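Local coordinates for protein Pcdhgb2 (Mus musculus, PDB 5SZR) that probably mediates calcium-dependent cell adhesion in specifying neuronal connections, represented here by its extracellular cadherin domains 3 to 6, at residues V107-V112 against S196-I201; A401-V407 against A421-F427; N209-P213 against D299-L305; M4-F10 against S92-Q97. All coordinates share one frame; numbering follows the deposited sequence.

Contact 1 (V107-V112 against S196-I201). With MAN (alpha-D-mannopyranose), chain X.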
# COMPACT_ATOMS: atom_id res chain seq x y z
N VAL A 107 31.31 5.17 30.98
CA VAL A 107 30.68 5.32 29.66
C VAL A 107 29.51 6.30 29.77
O VAL A 107 28.84 6.34 30.82
CB VAL A 107 30.21 3.96 29.14
CG1 VAL A 107 29.46 4.08 27.82
CG2 VAL A 107 31.41 3.02 28.99
N PRO A 108 29.25 7.13 28.76
CA PRO A 108 28.01 7.92 28.75
C PRO A 108 26.80 7.01 28.59
O PRO A 108 26.85 6.00 27.89
CB PRO A 108 28.17 8.84 27.54
CG PRO A 108 29.62 8.79 27.18
CD PRO A 108 30.13 7.46 27.62
N GLU A 109 25.71 7.37 29.25
CA GLU A 109 24.45 6.66 29.08
C GLU A 109 23.38 7.61 28.56
O GLU A 109 23.39 8.81 28.85
CB GLU A 109 23.98 6.00 30.39
CG GLU A 109 23.68 6.94 31.54
CD GLU A 109 23.03 6.21 32.71
OE1 GLU A 109 22.10 5.41 32.46
OE2 GLU A 109 23.45 6.43 33.87
N VAL A 110 22.46 7.05 27.76
CA VAL A 110 21.40 7.81 27.11
C VAL A 110 20.07 7.37 27.71
O VAL A 110 19.77 6.17 27.77
CB VAL A 110 21.41 7.60 25.59
CG1 VAL A 110 20.52 8.62 24.90
CG2 VAL A 110 22.82 7.66 25.05
N ILE A 111 19.27 8.34 28.15
CA ILE A 111 17.98 8.07 28.80
C ILE A 111 16.89 8.64 27.90
O ILE A 111 16.80 9.86 27.72
CB ILE A 111 17.91 8.68 30.20
CG1 ILE A 111 19.16 8.32 31.01
CG2 ILE A 111 16.66 8.20 30.92
CD1 ILE A 111 19.38 6.83 31.18
N VAL A 112 16.07 7.76 27.34
CA VAL A 112 15.03 8.12 26.37
C VAL A 112 13.67 7.95 27.04
O VAL A 112 13.36 6.86 27.55
CB VAL A 112 15.12 7.26 25.11
CG1 VAL A 112 14.06 7.67 24.10
CG2 VAL A 112 16.51 7.34 24.50
N SER A 196 31.87 6.03 24.14
CA SER A 196 30.57 6.27 23.52
C SER A 196 29.62 5.11 23.77
O SER A 196 30.04 3.96 23.95
CB SER A 196 30.70 6.51 22.00
OG SER A 196 31.65 5.64 21.41
N SER A 197 28.33 5.42 23.77
CA SER A 197 27.26 4.42 23.80
C SER A 197 26.16 4.87 22.85
O SER A 197 26.19 5.99 22.32
CB SER A 197 26.69 4.23 25.21
OG SER A 197 25.87 5.33 25.58
N ASN A 198 25.18 4.00 22.62
CA ASN A 198 24.09 4.33 21.72
C ASN A 198 22.80 3.64 22.16
O ASN A 198 22.83 2.65 22.90
CB ASN A 198 24.43 3.98 20.26
CG ASN A 198 24.67 2.49 20.05
OD1 ASN A 198 23.86 1.64 20.42
ND2 ASN A 198 25.79 2.16 19.41
N VAL A 199 21.68 4.17 21.68
CA VAL A 199 20.36 3.58 21.90
C VAL A 199 19.57 3.65 20.60
O VAL A 199 19.65 4.63 19.86
CB VAL A 199 19.58 4.29 23.04
CG1 VAL A 199 20.26 4.04 24.38
CG2 VAL A 199 19.46 5.78 22.76
N ILE A 200 18.81 2.59 20.33
CA ILE A 200 18.01 2.49 19.11
C ILE A 200 16.55 2.71 19.49
O ILE A 200 15.99 1.97 20.30
CB ILE A 200 18.20 1.13 18.43
CG1 ILE A 200 19.68 0.94 18.07
CG2 ILE A 200 17.32 1.03 17.19
CD1 ILE A 200 20.02 -0.42 17.52
N ILE A 201 15.95 3.75 18.92
CA ILE A 201 14.54 4.06 19.12
C ILE A 201 13.78 3.54 17.92
O ILE A 201 14.05 3.93 16.78
CB ILE A 201 14.31 5.57 19.29
CG1 ILE A 201 15.20 6.14 20.40
CG2 ILE A 201 12.85 5.86 19.58
CD1 ILE A 201 15.04 7.62 20.60
C1 MAN X . 31.03 4.45 20.88
C2 MAN X . 32.40 3.73 20.90
C3 MAN X . 33.34 4.39 19.89
C4 MAN X . 32.68 4.48 18.50
C5 MAN X . 31.35 5.27 18.61
C6 MAN X . 30.59 5.37 17.30
O2 MAN X . 32.29 2.36 20.49
O3 MAN X . 34.59 3.71 19.81
O4 MAN X . 33.54 5.14 17.59
O5 MAN X . 30.49 4.60 19.57
O6 MAN X . 31.08 6.49 16.58

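Contact 2 (A401-V407 against A421-F427). With MAN (alpha-D-mannopyranose), chain B.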
# COMPACT_ATOMS: atom_id res chain seq x y z
N ALA A 401 -49.06 -23.89 -68.02
CA ALA A 401 -49.57 -22.55 -67.79
C ALA A 401 -49.55 -22.19 -66.30
O ALA A 401 -49.22 -21.06 -65.93
CB ALA A 401 -50.98 -22.41 -68.35
N ARG A 402 -49.89 -23.15 -65.44
CA ARG A 402 -49.88 -22.94 -64.00
C ARG A 402 -48.51 -23.31 -63.44
O ARG A 402 -48.02 -24.42 -63.68
CB ARG A 402 -50.96 -23.76 -63.31
CG ARG A 402 -52.39 -23.38 -63.66
CD ARG A 402 -53.36 -24.05 -62.70
NE ARG A 402 -52.97 -23.80 -61.31
CZ ARG A 402 -53.64 -23.01 -60.48
NH1 ARG A 402 -54.75 -22.40 -60.88
NH2 ARG A 402 -53.20 -22.84 -59.23
N GLN A 403 -47.91 -22.40 -62.68
CA GLN A 403 -46.62 -22.61 -62.06
C GLN A 403 -46.71 -22.32 -60.57
O GLN A 403 -47.54 -21.53 -60.13
CB GLN A 403 -45.54 -21.74 -62.70
CG GLN A 403 -45.27 -22.06 -64.16
CD GLN A 403 -44.47 -23.33 -64.33
OE1 GLN A 403 -43.74 -23.74 -63.42
NE2 GLN A 403 -44.58 -23.95 -65.50
N ARG A 404 -45.84 -22.97 -59.80
CA ARG A 404 -45.86 -22.83 -58.35
C ARG A 404 -44.44 -22.77 -57.81
O ARG A 404 -43.62 -23.64 -58.12
CB ARG A 404 -46.63 -23.98 -57.70
CG ARG A 404 -46.52 -24.03 -56.19
CD ARG A 404 -47.23 -25.26 -55.66
NE ARG A 404 -47.16 -25.35 -54.21
CZ ARG A 404 -46.11 -25.81 -53.54
NH1 ARG A 404 -46.13 -25.87 -52.22
NH2 ARG A 404 -45.02 -26.20 -54.20
N LEU A 405 -44.17 -21.76 -56.98
CA LEU A 405 -42.89 -21.58 -56.30
C LEU A 405 -43.12 -21.55 -54.80
O LEU A 405 -44.02 -20.84 -54.32
CB LEU A 405 -42.20 -20.29 -56.73
CG LEU A 405 -41.57 -20.08 -58.11
CD1 LEU A 405 -40.88 -18.72 -58.12
CD2 LEU A 405 -40.58 -21.17 -58.45
N LEU A 406 -42.31 -22.29 -54.05
CA LEU A 406 -42.28 -22.21 -52.59
C LEU A 406 -40.97 -21.53 -52.20
O LEU A 406 -39.89 -22.11 -52.35
CB LEU A 406 -42.40 -23.60 -51.96
CG LEU A 406 -42.21 -23.63 -50.43
CD1 LEU A 406 -43.21 -22.71 -49.75
CD2 LEU A 406 -42.34 -25.05 -49.89
N VAL A 407 -41.07 -20.30 -51.71
CA VAL A 407 -39.90 -19.48 -51.45
C VAL A 407 -39.71 -19.30 -49.94
O VAL A 407 -40.67 -19.30 -49.16
CB VAL A 407 -39.99 -18.10 -52.14
CG1 VAL A 407 -40.16 -18.28 -53.64
CG2 VAL A 407 -41.14 -17.29 -51.56
N ALA A 421 -43.44 -18.51 -48.25
CA ALA A 421 -44.62 -18.11 -49.00
C ALA A 421 -44.72 -18.94 -50.27
O ALA A 421 -43.70 -19.24 -50.90
CB ALA A 421 -44.59 -16.61 -49.35
N THR A 422 -45.94 -19.33 -50.63
CA THR A 422 -46.20 -20.05 -51.86
C THR A 422 -46.72 -19.08 -52.91
O THR A 422 -47.71 -18.38 -52.68
CB THR A 422 -47.20 -21.19 -51.66
OG1 THR A 422 -46.66 -22.15 -50.75
CG2 THR A 422 -47.49 -21.87 -52.98
N LEU A 423 -46.07 -19.05 -54.06
CA LEU A 423 -46.40 -18.13 -55.14
C LEU A 423 -46.96 -18.94 -56.29
O LEU A 423 -46.22 -19.68 -56.95
CB LEU A 423 -45.18 -17.33 -55.59
CG LEU A 423 -44.39 -16.55 -54.55
CD1 LEU A 423 -43.23 -15.86 -55.23
CD2 LEU A 423 -45.28 -15.54 -53.85
N HIS A 424 -48.27 -18.82 -56.53
CA HIS A 424 -48.91 -19.41 -57.69
C HIS A 424 -48.77 -18.43 -58.85
O HIS A 424 -49.37 -17.35 -58.84
CB HIS A 424 -50.38 -19.71 -57.41
CG HIS A 424 -50.60 -20.63 -56.25
ND1 HIS A 424 -50.22 -21.95 -56.26
CD2 HIS A 424 -51.18 -20.42 -55.04
CE1 HIS A 424 -50.54 -22.52 -55.11
NE2 HIS A 424 -51.13 -21.61 -54.36
N LEU A 425 -47.96 -18.80 -59.84
CA LEU A 425 -47.74 -17.98 -61.02
C LEU A 425 -48.41 -18.66 -62.21
O LEU A 425 -48.06 -19.79 -62.56
CB LEU A 425 -46.24 -17.79 -61.27
CG LEU A 425 -45.43 -17.49 -60.01
CD1 LEU A 425 -43.95 -17.34 -60.33
CD2 LEU A 425 -45.95 -16.25 -59.30
N ILE A 426 -49.39 -17.98 -62.81
CA ILE A 426 -50.23 -18.56 -63.84
C ILE A 426 -50.12 -17.70 -65.09
O ILE A 426 -50.48 -16.52 -65.08
CB ILE A 426 -51.69 -18.67 -63.39
CG1 ILE A 426 -51.78 -19.46 -62.08
CG2 ILE A 426 -52.55 -19.30 -64.47
CD1 ILE A 426 -53.19 -19.69 -61.62
N PHE A 427 -49.62 -18.30 -66.17
CA PHE A 427 -49.47 -17.58 -67.43
C PHE A 427 -50.82 -17.40 -68.11
O PHE A 427 -51.64 -18.32 -68.17
CB PHE A 427 -48.52 -18.32 -68.37
CG PHE A 427 -47.08 -18.18 -67.99
CD1 PHE A 427 -46.38 -17.02 -68.28
CD2 PHE A 427 -46.42 -19.21 -67.34
CE1 PHE A 427 -45.05 -16.90 -67.93
CE2 PHE A 427 -45.09 -19.09 -66.99
CZ PHE A 427 -44.41 -17.93 -67.29
C1 MAN B . -47.47 -22.18 -49.57
C2 MAN B . -46.73 -23.09 -48.59
C3 MAN B . -46.84 -24.54 -49.08
C4 MAN B . -48.31 -24.95 -49.26
C5 MAN B . -49.04 -23.98 -50.21
C6 MAN B . -50.54 -24.22 -50.25
O2 MAN B . -47.34 -23.06 -47.29
O3 MAN B . -46.18 -25.46 -48.21
O4 MAN B . -48.38 -26.26 -49.81
O5 MAN B . -48.82 -22.59 -49.79
O6 MAN B . -51.13 -23.35 -51.21
O HOH W 1 -49.85 -23.03 -58.72

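Contact 3 (N209-P213 against D299-L305). With CA (calcium ion), chain O; CA (calcium ion), chain N; CA (calcium ion), chain M.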
# COMPACT_ATOMS: atom_id res chain seq x y z
N ASN A 209 -6.12 8.40 6.91
CA ASN A 209 -6.85 8.22 5.65
C ASN A 209 -6.47 9.34 4.69
O ASN A 209 -7.18 10.34 4.53
CB ASN A 209 -8.36 8.18 5.90
CG ASN A 209 -9.14 7.80 4.65
OD1 ASN A 209 -8.61 7.13 3.76
ND2 ASN A 209 -10.39 8.23 4.57
N ASP A 210 -5.32 9.17 4.04
CA ASP A 210 -4.84 10.15 3.07
C ASP A 210 -4.75 9.59 1.66
O ASP A 210 -4.08 10.18 0.81
CB ASP A 210 -3.50 10.73 3.52
CG ASP A 210 -2.46 9.65 3.81
OD1 ASP A 210 -2.85 8.48 4.02
OD2 ASP A 210 -1.25 9.98 3.84
N ASN A 211 -5.40 8.46 1.38
CA ASN A 211 -5.38 7.85 0.06
C ASN A 211 -6.81 7.56 -0.39
O ASN A 211 -7.54 6.83 0.30
CB ASN A 211 -4.55 6.57 0.04
CG ASN A 211 -3.07 6.84 0.14
OD1 ASN A 211 -2.41 7.13 -0.86
ND2 ASN A 211 -2.53 6.75 1.36
N ALA A 212 -7.20 8.12 -1.52
CA ALA A 212 -8.51 7.84 -2.08
C ALA A 212 -8.47 6.51 -2.84
O ALA A 212 -7.45 6.17 -3.44
CB ALA A 212 -8.95 8.97 -3.02
N PRO A 213 -9.56 5.74 -2.81
CA PRO A 213 -9.61 4.53 -3.64
C PRO A 213 -9.40 4.87 -5.11
O PRO A 213 -9.73 5.96 -5.58
CB PRO A 213 -11.02 3.98 -3.39
CG PRO A 213 -11.77 5.09 -2.70
CD PRO A 213 -10.75 5.89 -1.97
N ASP A 299 -14.09 4.85 0.57
CA ASP A 299 -13.51 4.19 1.74
C ASP A 299 -14.31 4.55 2.99
O ASP A 299 -15.21 5.39 2.96
CB ASP A 299 -12.02 4.53 1.89
CG ASP A 299 -11.74 6.00 2.25
OD1 ASP A 299 -12.55 6.65 2.94
OD2 ASP A 299 -10.68 6.49 1.83
N HIS A 300 -13.98 3.89 4.10
CA HIS A 300 -14.67 4.08 5.36
C HIS A 300 -13.80 4.81 6.39
O HIS A 300 -13.77 4.44 7.56
CB HIS A 300 -15.16 2.74 5.91
CG HIS A 300 -16.27 2.13 5.12
ND1 HIS A 300 -17.56 2.62 5.15
CD2 HIS A 300 -16.29 1.08 4.28
CE1 HIS A 300 -18.32 1.89 4.36
NE2 HIS A 300 -17.58 0.95 3.82
N GLY A 301 -13.09 5.85 5.94
CA GLY A 301 -12.30 6.67 6.83
C GLY A 301 -13.03 7.95 7.22
O GLY A 301 -14.13 8.25 6.78
N SER A 302 -12.37 8.71 8.10
CA SER A 302 -12.91 10.00 8.54
C SER A 302 -11.91 11.12 8.28
O SER A 302 -10.89 11.22 8.97
CB SER A 302 -13.28 9.95 10.02
OG SER A 302 -14.22 8.91 10.29
N PRO A 303 -12.20 11.97 7.28
CA PRO A 303 -13.38 11.86 6.42
C PRO A 303 -13.18 10.82 5.31
O PRO A 303 -12.05 10.36 5.11
CB PRO A 303 -13.52 13.27 5.84
CG PRO A 303 -12.12 13.76 5.77
CD PRO A 303 -11.38 13.16 6.95
N THR A 304 -14.25 10.46 4.62
CA THR A 304 -14.17 9.46 3.57
C THR A 304 -13.53 10.03 2.32
O THR A 304 -13.60 11.23 2.04
CB THR A 304 -15.56 8.92 3.22
OG1 THR A 304 -16.37 9.99 2.74
CG2 THR A 304 -16.22 8.28 4.43
N LEU A 305 -12.90 9.14 1.55
CA LEU A 305 -12.37 9.46 0.24
C LEU A 305 -13.02 8.55 -0.79
O LEU A 305 -13.48 7.45 -0.48
CB LEU A 305 -10.85 9.31 0.22
CG LEU A 305 -10.15 10.34 1.11
CD1 LEU A 305 -8.68 10.00 1.27
CD2 LEU A 305 -10.32 11.73 0.53
CA CA O . -8.27 5.47 2.05
CA CA N . -2.48 6.34 4.93
CA CA M . 0.51 8.50 3.56
O HOH W 2 0.08 8.59 1.09
O HOH W 3 1.79 10.52 3.42

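Contact 4 (M4-F10 against S92-Q97)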
# COMPACT_ATOMS: atom_id res chain seq x y z
N MET A 4 62.35 12.26 63.57
CA MET A 4 61.77 13.41 62.89
C MET A 4 61.69 13.15 61.39
O MET A 4 62.65 12.65 60.79
CB MET A 4 62.57 14.69 63.14
CG MET A 4 62.22 15.41 64.42
SD MET A 4 62.65 17.16 64.36
CE MET A 4 64.40 17.08 64.01
N PHE A 5 60.56 13.51 60.81
CA PHE A 5 60.39 13.45 59.36
C PHE A 5 60.99 14.70 58.71
O PHE A 5 61.13 15.75 59.32
CB PHE A 5 58.91 13.33 59.00
CG PHE A 5 58.30 12.01 59.37
CD1 PHE A 5 58.47 10.90 58.56
CD2 PHE A 5 57.56 11.88 60.53
CE1 PHE A 5 57.92 9.68 58.91
CE2 PHE A 5 57.00 10.66 60.88
CZ PHE A 5 57.18 9.56 60.07
N SER A 6 61.34 14.55 57.42
CA SER A 6 61.92 15.65 56.67
C SER A 6 60.99 16.85 56.61
O SER A 6 61.45 18.00 56.53
CB SER A 6 62.27 15.18 55.25
OG SER A 6 61.81 16.09 54.27
N GLN A 7 59.68 16.62 56.65
CA GLN A 7 58.69 17.68 56.66
C GLN A 7 57.43 17.13 57.29
O GLN A 7 57.30 15.92 57.52
CB GLN A 7 58.42 18.20 55.24
CG GLN A 7 57.70 17.20 54.34
CD GLN A 7 57.79 17.55 52.87
OE1 GLN A 7 58.86 17.48 52.27
NE2 GLN A 7 56.65 17.92 52.28
N ASP A 8 56.48 18.02 57.58
CA ASP A 8 55.26 17.58 58.24
C ASP A 8 54.24 17.02 57.25
O ASP A 8 53.60 16.00 57.53
CB ASP A 8 54.65 18.71 59.06
CG ASP A 8 55.52 19.11 60.23
OD1 ASP A 8 56.38 18.30 60.63
OD2 ASP A 8 55.35 20.24 60.75
N VAL A 9 54.08 17.65 56.09
CA VAL A 9 52.99 17.32 55.16
C VAL A 9 53.58 17.05 53.78
O VAL A 9 54.19 17.94 53.18
CB VAL A 9 51.94 18.43 55.09
CG1 VAL A 9 50.79 18.00 54.18
CG2 VAL A 9 51.42 18.77 56.48
N PHE A 10 53.39 15.83 53.29
CA PHE A 10 53.74 15.44 51.94
C PHE A 10 52.49 15.41 51.06
O PHE A 10 51.39 15.13 51.54
CB PHE A 10 54.41 14.05 51.91
CG PHE A 10 55.64 13.93 52.77
CD1 PHE A 10 56.90 14.05 52.21
CD2 PHE A 10 55.54 13.68 54.13
CE1 PHE A 10 58.04 13.93 53.00
CE2 PHE A 10 56.67 13.57 54.92
CZ PHE A 10 57.92 13.69 54.35
N SER A 92 56.98 10.79 66.60
CA SER A 92 56.77 11.92 65.71
C SER A 92 55.77 11.54 64.63
O SER A 92 55.61 10.36 64.30
CB SER A 92 58.08 12.40 65.07
OG SER A 92 58.83 13.20 65.97
N HIS A 93 55.10 12.55 64.08
CA HIS A 93 54.02 12.34 63.13
C HIS A 93 54.25 13.17 61.88
O HIS A 93 54.89 14.23 61.91
CB HIS A 93 52.66 12.71 63.73
CG HIS A 93 52.43 12.15 65.10
ND1 HIS A 93 52.82 12.82 66.25
CD2 HIS A 93 51.86 11.00 65.52
CE1 HIS A 93 52.49 12.10 67.30
NE2 HIS A 93 51.91 10.99 66.89
N CYS A 94 53.72 12.67 60.76
CA CYS A 94 53.65 13.44 59.53
C CYS A 94 52.39 13.03 58.78
O CYS A 94 51.82 11.97 59.03
CB CYS A 94 54.89 13.23 58.65
SG CYS A 94 54.90 11.68 57.74
N SER A 95 51.97 13.88 57.85
CA SER A 95 50.76 13.64 57.07
C SER A 95 51.08 13.60 55.59
O SER A 95 52.00 14.29 55.11
CB SER A 95 49.69 14.70 57.35
OG SER A 95 49.09 14.50 58.61
N ILE A 96 50.32 12.80 54.86
CA ILE A 96 50.49 12.62 53.42
C ILE A 96 49.11 12.77 52.78
O ILE A 96 48.25 11.90 52.96
CB ILE A 96 51.11 11.26 53.08
CG1 ILE A 96 52.47 11.13 53.74
CG2 ILE A 96 51.22 11.09 51.57
CD1 ILE A 96 52.87 9.72 54.01
N GLN A 97 48.91 13.86 52.06
CA GLN A 97 47.63 14.13 51.41
C GLN A 97 47.69 13.59 49.99
O GLN A 97 48.44 14.10 49.15
CB GLN A 97 47.33 15.63 51.43
CG GLN A 97 47.08 16.14 52.83
CD GLN A 97 46.74 17.61 52.86
OE1 GLN A 97 45.80 18.05 52.20
NE2 GLN A 97 47.50 18.37 53.63

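Contact 1 (V107-V112 against S196-I201)
Ser197 and Pro108 make the hydrogen bond between 107-112 and 196-201: Ser197 OG donates to Pro108 O at 2.6 Å. The hydroxyl stands above the carbonyl plane, 43° out of it, and away from the lone-pair directions. Ser197 OG gets there by sitting between its own backbone N and carbonyl carbon, chi1 75°.

The rest of the contact is van der Waals packing, mostly between apolar side chains. Val107 CG1 rests on Ser197 CB. Further along, Val199 CG2 touches two valines, 3.7 Å from Val110 CG1 and 3.8 Å from Val112 CG2; the Val110 side chain crosses it at a slant, whereas that of Val112 runs past it in the opposite sense. Val112 CG1 and Ile201 CD1 then meet tip to tip at 3.6 Å.

On its other side the second strand carries sugar: Ser196 OG is bonded covalently to C1 of an alpha-D-mannopyranose. Backbone bonding goes to other strands, Glu109 and Ile111 pairing with 128-135 and Val199 with 180-189. The two strands, inclined by 23° with axes 6.6 Å apart at their closest, therefore belong to different sheets and face each other across the interior of a cadherin-domain beta-sandwich.

Contact 2 (A401-V407 against A421-F427)
Ile426 CD1 lies over one face of the Arg402 guanidinium, toward its rim and 3.2 Å from Arg402 NH1; the two side chains run side by side in the same direction, the arginine bending at chi3 (51°) to bring its flat end over the methyl. Thr422 CG2 covers part of one face of the His424 ring, while O6 of the mannose that Thr422 carries lies near that ring's plane, at its edge. At the edge of the Arg404 guanidinium is the same sugar, whose O4 receives a weak bond from Arg404 NH1, and Thr422 CG2 comes within 3.7 Å of Arg404 NE. The mannose is joined covalently through its C1 to Thr422 OG1. The Phe427 ring has Ala401 O at its edge, and Gln403 CG comes within 4.1 Å of Phe427 CE2. A water links Gln403 O to His424 ND1, with a weak third bond from Arg402 NH2.

Strands 402-410 and 418-428 form the antiparallel beta hairpin of a cadherin domain, with strands 335-342 and 368-374 flanking it in the sheet. Leu405 and Leu423 form a hydrogen-bonded pair, Leu423 N reaching Leu405 O at 2.7 Å, nearly straight at 176°. Val407 and Ala421 form another.

The face bearing Leu405, Val407, Leu423 and Leu425 is buried: Leu405 CD1 meets Leu425 CD1 at 4.0 Å, and Val407 CG1 approaches Leu423 CD1. Phe380 of strand 380-382 packs on Leu405 and Leu425 from the other sheet. Gln403 turns its OE1 to Ser375 OG, and Arg404 NH2 bonds to Gln373 OE1.

Contact 3 (N209-P213 against D299-L305)
Asn209 and Asp299 approach from opposite directions and share one calcium ion in the cadherin interdomain linker, where the loop joining two domains meets a loop of the second. Amide and carboxylate are turned 62° against each other. Asn209 OD1 and Asp299 OD2 lie 2.9 Å apart because both ligate the metal. The carbonyl oxygen of Asn211 is a third ligand; Asp241, Asp243 and Asn247 complete the site.

The other ends of these two groups hold each other. Asn209 ND2 donates to Asp299 OD1 at 3.1 Å, from 37° above the carboxylate plane, and makes a weak bond to Pro303 O. With CG anti to the backbone N, chi1 -172°, the Asn209 amide extends into the 299-305 loop, whose turn is shaped by a cis peptide before Pro303. Asp299 OD1 also accepts from Leu305 N and, closing an Asx turn, from Gly301 N. Three donors thus fix the rotation of the carboxylate that presents OD2 to calcium.

Asp210 faces the other way and bridges the remaining two ions, OD1 to one and OD2 to the other, sites shared with Glu121 and Glu176 of the preceding domain. Leu305 provides apolar packing next to the site: its CB lies 3.8 Å from Ala212 CB, and its CD1 sits 3.5 Å from Asn211 C, against the peptide whose oxygen ligates the calcium.

Contact 4 (M4-F10 against S92-Q97)
Residues 9-10 run parallel to 95-96, joined by backbone hydrogen bonds from Ser95 N to Asp8 O (2.7 Å), Phe10 N to Ser95 O and Gln97 N to Phe10 O, while 4-8 approach as an irregular lead-in.

Cys94 is the side chain that both phenylalanines share. Its SG stands over the centre of the Phe5 ring, 3.6 Å from the centroid and only 4° off the ring normal, and its CB lies over the same face, 3.5 Å from Phe5 CD2. A chi1 of 78° tucks the sulfur in between the two backbone branches at CA and so swings it over the ring. Toward Phe10 the same sulfur is at the ring edge instead, 3.8 Å from Phe10 CE2. The Phe5 ring also has Ser92 O at its edge, in plane.

Gln7 CG covers part of one face of the Phe10 ring, and Gln7 NE2 donates to Val9 O at 2.6 Å, within the same segment. Further on, Phe10 CB packs on Ile96 CG1 at 4.0 Å; Leu25 and Val27 touch both residues. On the other side of the strand, Val9 CG1 meets Gln97 NE2 at 3.4 Å, and Ser95 OG bonds to Asn81 OD1.

Strand 9-15 thus forms an edge of the mixed sheet beside 91-101, the parallel pairing of first-strand segment with last strand that is characteristic of the cadherin beta-sandwich.

How the contacts relate
Ordered along the chain as contacts 4, 1, 3 and 2, these sites sample the elongated row of cadherin domains; centres of contacts 4 and 2 are 158 Å apart. Contacts 4 and 2 join neighbouring strands within a sheet, parallel and antiparallel respectively, whereas contact 1 spans two sheets and contact 3 binds the ions at a domain junction. Contact 1 lies beside an equivalent junction: the side chain of Pro108 is about 5 Å from a bound calcium and near Asp136 and Asp189, which ligate it. Contacts 1 and 3 have centres 40 Å apart. Contacts 1 and 2 both carry O-linked mannose, on separate domains, with about 89 Å between their nearest atoms.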